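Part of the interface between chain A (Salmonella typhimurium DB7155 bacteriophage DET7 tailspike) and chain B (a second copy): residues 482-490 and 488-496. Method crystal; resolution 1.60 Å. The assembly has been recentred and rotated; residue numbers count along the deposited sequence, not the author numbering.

Chain A (482-490) SGSAWTELT
Chain B 488-496: ELTALSGST

Two copies of the DET7 tailspike meet here through strands that run nearly antiparallel, 485-490 of chain A and 488-493 of chain B, with 167° between their N-to-C directions and a closest axis approach of 5.3 Å. The register is set by CA pairs: G483(A) with S495(B) at 4.1 Å, S484(A) with S493(B) at 4.3 Å, and W486(A) with A491(B) at 5.4 Å. Together the stretches bury 477 Å².

Three hydrogen bonds cross the contact. At the turn end, S495(B) N donates to G483(A) O at 2.8 Å and 166°. G494(B) N also lies 3.1 Å from G483(A) O, but its angle is too poor for a bond, so the serine amide satisfies this carbonyl. Next, A485(A) N donates to L492(B) O at 3.0 Å and 167°. The same acceptor receives a CA-H...O contact from S484(A) CA, 3.4 Å from L492(B) O. Beyond this point a side chain takes over: T487(A), chi1 m, has its CA-to-CB bond toward chain B, and its OG1 donates to T490(B) O at 2.6 Å. Threonine serves twice, since its CG2 packs 3.7 Å from L489(B) CG.

Chain B reverses in a type I' turn from S493(B) to T496(B). G494(B) (phi/psi 50/36) and S495(B) (57/23) occupy the left-handed region, which suits glycine well; serine adopts it too, with chi1 m. T496(B) N closes the turn on S493(B) O at 2.9 Å, while the return bond from S493(B) N to T496(B) O is weak at 3.5 Å. T496(B) OG1, chi1 m, adds a weak bond to G494(B) O at 3.3 Å.

G483(A), at 77/18, also has the positive phi that favours glycine, and contact reinforces the choice: an ideal CB would clash with S495(B) OG at 2.5 Å. Just before it, S482(A), chi1 p, accepts at OG from S484(A) N at 3.2 Å. The hydroxyls of S484(A) and S493(B), both chi1 t, and the E488 carboxylates of both chains are satisfied elsewhere in the structure.

The remaining strand residues are extended, with phi/psi of -143/167 at A485(A) and -143/145 at A491(B). Small side chains suit this close approach: A491(B) CB lies 3.4 Å from A485(A) O, and A485(A) CB lies 4.4 Å from L492(B) CB. L492(B) and both copies of L489 share chi1 t, chi2 p; L489(A) CB meets L489(B) CD2 at 4.4 Å, an apolar end to the contact.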

ATOM      1  N   SER A 482     -14.324 -38.654  16.001  1.00 13.83           N
ATOM      2  CA  SER A 482     -14.011 -40.071  16.021  1.00 12.61           C
ATOM      3  C   SER A 482     -12.559 -40.381  16.301  1.00 11.54           C
ATOM      4  O   SER A 482     -12.216 -41.515  16.617  1.00 14.19           O
ATOM      5  CB  SER A 482     -14.350 -40.737  14.700  1.00 13.09           C
ATOM      6  OG  SER A 482     -13.400 -40.336  13.689  1.00 13.77           O
ATOM      7  N   GLY A 483     -11.676 -39.400  16.067  1.00 11.50           N
ATOM      8  CA  GLY A 483     -10.234 -39.618  16.252  1.00 10.98           C
ATOM      9  C   GLY A 483      -9.553 -40.423  15.133  1.00  9.73           C
ATOM     10  O   GLY A 483      -8.467 -40.927  15.336  1.00 11.56           O
ATOM     11  N   SER A 484     -10.211 -40.517  13.995  1.00  9.52           N
ATOM     12  CA  SER A 484      -9.763 -41.372  12.879  1.00 10.59           C
ATOM     13  C   SER A 484     -10.099 -40.766  11.516  1.00  9.75           C
ATOM     14  O   SER A 484     -11.211 -40.196  11.307  1.00 10.18           O
ATOM     15  CB  SER A 484     -10.420 -42.755  13.000  1.00 11.21           C
ATOM     16  OG  SER A 484     -10.110 -43.592  11.934  1.00 14.66           O
ATOM     17  N   ALA A 485      -9.132 -40.878  10.589  1.00 10.73           N
ATOM     18  CA  ALA A 485      -9.274 -40.430   9.196  1.00  8.53           C
ATOM     19  C   ALA A 485      -8.567 -41.404   8.257  1.00  8.35           C
ATOM     20  O   ALA A 485      -7.781 -42.284   8.699  1.00  8.01           O
ATOM     21  CB  ALA A 485      -8.718 -39.024   9.009  1.00  9.31           C
ATOM     22  N   TRP A 486      -8.849 -41.256   6.971  1.00  9.79           N
ATOM     23  CA  TRP A 486      -8.154 -42.022   5.946  1.00  8.23           C
ATOM     24  C   TRP A 486      -7.575 -41.130   4.860  1.00  8.96           C
ATOM     25  O   TRP A 486      -8.193 -40.123   4.521  1.00  8.14           O
ATOM     26  CB  TRP A 486      -8.997 -43.128   5.356  1.00 10.41           C
ATOM     27  CG  TRP A 486     -10.257 -42.773   4.637  1.00  7.04           C
ATOM     28  CD1 TRP A 486     -11.470 -42.624   5.185  1.00 10.59           C
ATOM     29  CD2 TRP A 486     -10.467 -42.807   3.211  1.00  9.00           C
ATOM     30  NE1 TRP A 486     -12.431 -42.469   4.227  1.00 10.77           N
ATOM     31  CE2 TRP A 486     -11.835 -42.530   2.992  1.00  8.65           C
ATOM     32  CE3 TRP A 486      -9.623 -42.946   2.116  1.00 13.77           C
ATOM     33  CZ2 TRP A 486     -12.402 -42.517   1.709  1.00 12.92           C
ATOM     34  CZ3 TRP A 486     -10.175 -42.905   0.861  1.00 13.72           C
ATOM     35  CH2 TRP A 486     -11.551 -42.663   0.658  1.00 15.29           C
ATOM     36  N   THR A 487      -6.423 -41.541   4.340  1.00  7.47           N
ATOM     37  CA  THR A 487      -5.672 -40.742   3.337  1.00  7.58           C
ATOM     38  C   THR A 487      -5.693 -41.537   2.023  1.00  9.64           C
ATOM     39  O   THR A 487      -5.513 -42.753   2.007  1.00 10.75           O
ATOM     40  CB  THR A 487      -4.255 -40.535   3.805  1.00  9.40           C
ATOM     41  OG1 THR A 487      -4.281 -39.808   5.071  1.00 10.50           O
ATOM     42  CG2 THR A 487      -3.461 -39.668   2.852  1.00 12.47           C
ATOM     43  N   GLU A 488      -5.851 -40.825   0.912  1.00  8.68           N
ATOM     44  CA  GLU A 488      -5.772 -41.478  -0.390  1.00 10.77           C
ATOM     45  C   GLU A 488      -4.932 -40.672  -1.364  1.00 10.66           C
ATOM     46  O   GLU A 488      -4.869 -39.437  -1.309  1.00 10.59           O
ATOM     47  CB  GLU A 488      -7.099 -41.750  -1.019  1.00 13.98           C
ATOM     48  CG  GLU A 488      -7.974 -40.609  -1.148  1.00 10.67           C
ATOM     49  CD  GLU A 488      -9.268 -40.829  -1.976  1.00 20.36           C
ATOM     50  OE1 GLU A 488      -9.585 -41.929  -2.518  1.00 20.24           O
ATOM     51  OE2 GLU A 488     -10.025 -39.826  -2.049  1.00 18.29           O
ATOM     52  N   LEU A 489      -4.344 -41.421  -2.303  1.00  9.94           N
ATOM     53  CA  LEU A 489      -3.612 -40.898  -3.432  1.00  9.37           C
ATOM     54  C   LEU A 489      -4.404 -41.391  -4.646  1.00 10.36           C
ATOM     55  O   LEU A 489      -4.618 -42.594  -4.797  1.00 11.31           O
ATOM     56  CB  LEU A 489      -2.218 -41.558  -3.450  1.00 13.09           C
ATOM     57  CG  LEU A 489      -1.106 -40.966  -4.215  1.00 21.32           C
ATOM     58  CD1 LEU A 489      -0.797 -39.624  -3.572  1.00 24.18           C
ATOM     59  CD2 LEU A 489       0.063 -41.984  -4.075  1.00 23.64           C
ATOM     60  N   THR A 490      -4.895 -40.443  -5.448  1.00  9.36           N
ATOM     61  CA  THR A 490      -5.774 -40.753  -6.595  1.00  8.60           C
ATOM     62  C   THR A 490      -5.233 -40.265  -7.924  1.00  8.41           C
ATOM     63  O   THR A 490      -4.356 -39.399  -8.004  1.00  8.07           O
ATOM     64  CB  THR A 490      -7.192 -40.126  -6.421  1.00 11.36           C
ATOM     65  OG1 THR A 490      -7.153 -38.732  -6.719  1.00 13.96           O
ATOM     66  CG2 THR A 490      -7.761 -40.326  -5.020  1.00 15.09           C
TER
ATOM     67  N   GLU B 488       6.487 -40.604   3.313  1.00  8.68           N
ATOM     68  CA  GLU B 488       5.366 -41.354   3.873  1.00 10.77           C
ATOM     69  C   GLU B 488       4.051 -40.628   3.655  1.00 10.66           C
ATOM     70  O   GLU B 488       3.983 -39.393   3.613  1.00 10.59           O
ATOM     71  CB  GLU B 488       5.504 -41.664   5.327  1.00 13.98           C
ATOM     72  CG  GLU B 488       5.752 -40.530   6.186  1.00 10.67           C
ATOM     73  CD  GLU B 488       5.696 -40.803   7.712  1.00 20.36           C
ATOM     74  OE1 GLU B 488       5.462 -41.938   8.222  1.00 20.24           O
ATOM     75  OE2 GLU B 488       5.943 -39.804   8.437  1.00 18.29           O
ATOM     76  N   LEU B 489       2.998 -41.449   3.589  1.00  9.94           N
ATOM     77  CA  LEU B 489       1.621 -41.016   3.535  1.00  9.37           C
ATOM     78  C   LEU B 489       1.001 -41.594   4.810  1.00 10.36           C
ATOM     79  O   LEU B 489       1.060 -42.803   5.033  1.00 11.31           O
ATOM     80  CB  LEU B 489       0.954 -41.685   2.315  1.00 13.09           C
ATOM     81  CG  LEU B 489      -0.302 -41.159   1.750  1.00 21.32           C
ATOM     82  CD1 LEU B 489       0.009 -39.774   1.205  1.00 24.18           C
ATOM     83  CD2 LEU B 489      -0.695 -42.171   0.635  1.00 23.64           C
ATOM     84  N   THR B 490       0.489 -40.705   5.665  1.00  9.36           N
ATOM     85  CA  THR B 490      -0.042 -41.095   6.989  1.00  8.60           C
ATOM     86  C   THR B 490      -1.494 -40.712   7.197  1.00  8.41           C
ATOM     87  O   THR B 490      -2.060 -39.859   6.504  1.00  8.07           O
ATOM     88  CB  THR B 490       0.773 -40.447   8.149  1.00 11.36           C
ATOM     89  OG1 THR B 490       0.401 -39.080   8.309  1.00 13.96           O
ATOM     90  CG2 THR B 490       2.280 -40.539   7.939  1.00 15.09           C
ATOM     91  N   ALA B 491      -2.078 -41.365   8.213  1.00  8.71           N
ATOM     92  CA  ALA B 491      -3.485 -41.138   8.589  1.00  9.96           C
ATOM     93  C   ALA B 491      -3.586 -41.210  10.126  1.00  9.49           C
ATOM     94  O   ALA B 491      -2.971 -42.073  10.783  1.00 10.84           O
ATOM     95  CB  ALA B 491      -4.416 -42.203   7.982  1.00 10.34           C
ATOM     96  N   LEU B 492      -4.477 -40.379  10.664  1.00 11.02           N
ATOM     97  CA  LEU B 492      -4.858 -40.358  12.079  1.00  8.86           C
ATOM     98  C   LEU B 492      -5.678 -41.584  12.517  1.00 10.08           C
ATOM     99  O   LEU B 492      -6.608 -42.015  11.842  1.00 10.09           O
ATOM    100  CB  LEU B 492      -5.751 -39.112  12.303  1.00  9.49           C
ATOM    101  CG  LEU B 492      -6.283 -38.773  13.709  1.00  9.64           C
ATOM    102  CD1 LEU B 492      -5.190 -38.294  14.622  1.00 14.49           C
ATOM    103  CD2 LEU B 492      -7.437 -37.764  13.611  1.00 12.84           C
ATOM    104  N   SER B 493      -5.313 -42.140  13.656  1.00 10.93           N
ATOM    105  CA  SER B 493      -6.126 -43.220  14.277  1.00 11.36           C
ATOM    106  C   SER B 493      -5.982 -43.096  15.800  1.00 11.90           C
ATOM    107  O   SER B 493      -4.885 -42.782  16.296  1.00 12.33           O
ATOM    108  CB  SER B 493      -5.686 -44.619  13.814  1.00 13.89           C
ATOM    109  OG  SER B 493      -6.567 -45.623  14.360  1.00 15.87           O
ATOM    110  N   GLY B 494      -7.054 -43.446  16.497  1.00 13.70           N
ATOM    111  CA  GLY B 494      -7.079 -43.320  17.972  1.00 14.92           C
ATOM    112  C   GLY B 494      -6.638 -41.959  18.481  1.00 15.73           C
ATOM    113  O   GLY B 494      -5.960 -41.870  19.545  1.00 16.39           O
ATOM    114  N   SER B 495      -6.982 -40.912  17.743  1.00 14.14           N
ATOM    115  CA  SER B 495      -6.547 -39.540  18.056  1.00 16.22           C
ATOM    116  C   SER B 495      -5.041 -39.324  18.140  1.00 16.13           C
ATOM    117  O   SER B 495      -4.571 -38.338  18.754  1.00 15.98           O
ATOM    118  CB  SER B 495      -7.221 -39.056  19.331  1.00 17.18           C
ATOM    119  OG  SER B 495      -8.654 -39.020  19.179  1.00 18.54           O
ATOM    120  N   THR B 496      -4.278 -40.208  17.486  1.00 14.45           N
ATOM    121  CA  THR B 496      -2.824 -40.103  17.428  1.00 14.72           C
ATOM    122  C   THR B 496      -2.371 -39.733  16.004  1.00 13.27           C
ATOM    123  O   THR B 496      -2.544 -40.531  15.064  1.00 12.69           O
ATOM    124  CB  THR B 496      -2.213 -41.403  17.857  1.00 15.98           C
ATOM    125  OG1 THR B 496      -2.648 -41.728  19.195  1.00 20.90           O
ATOM    126  CG2 THR B 496      -0.702 -41.340  17.846  1.00 19.28           C
TER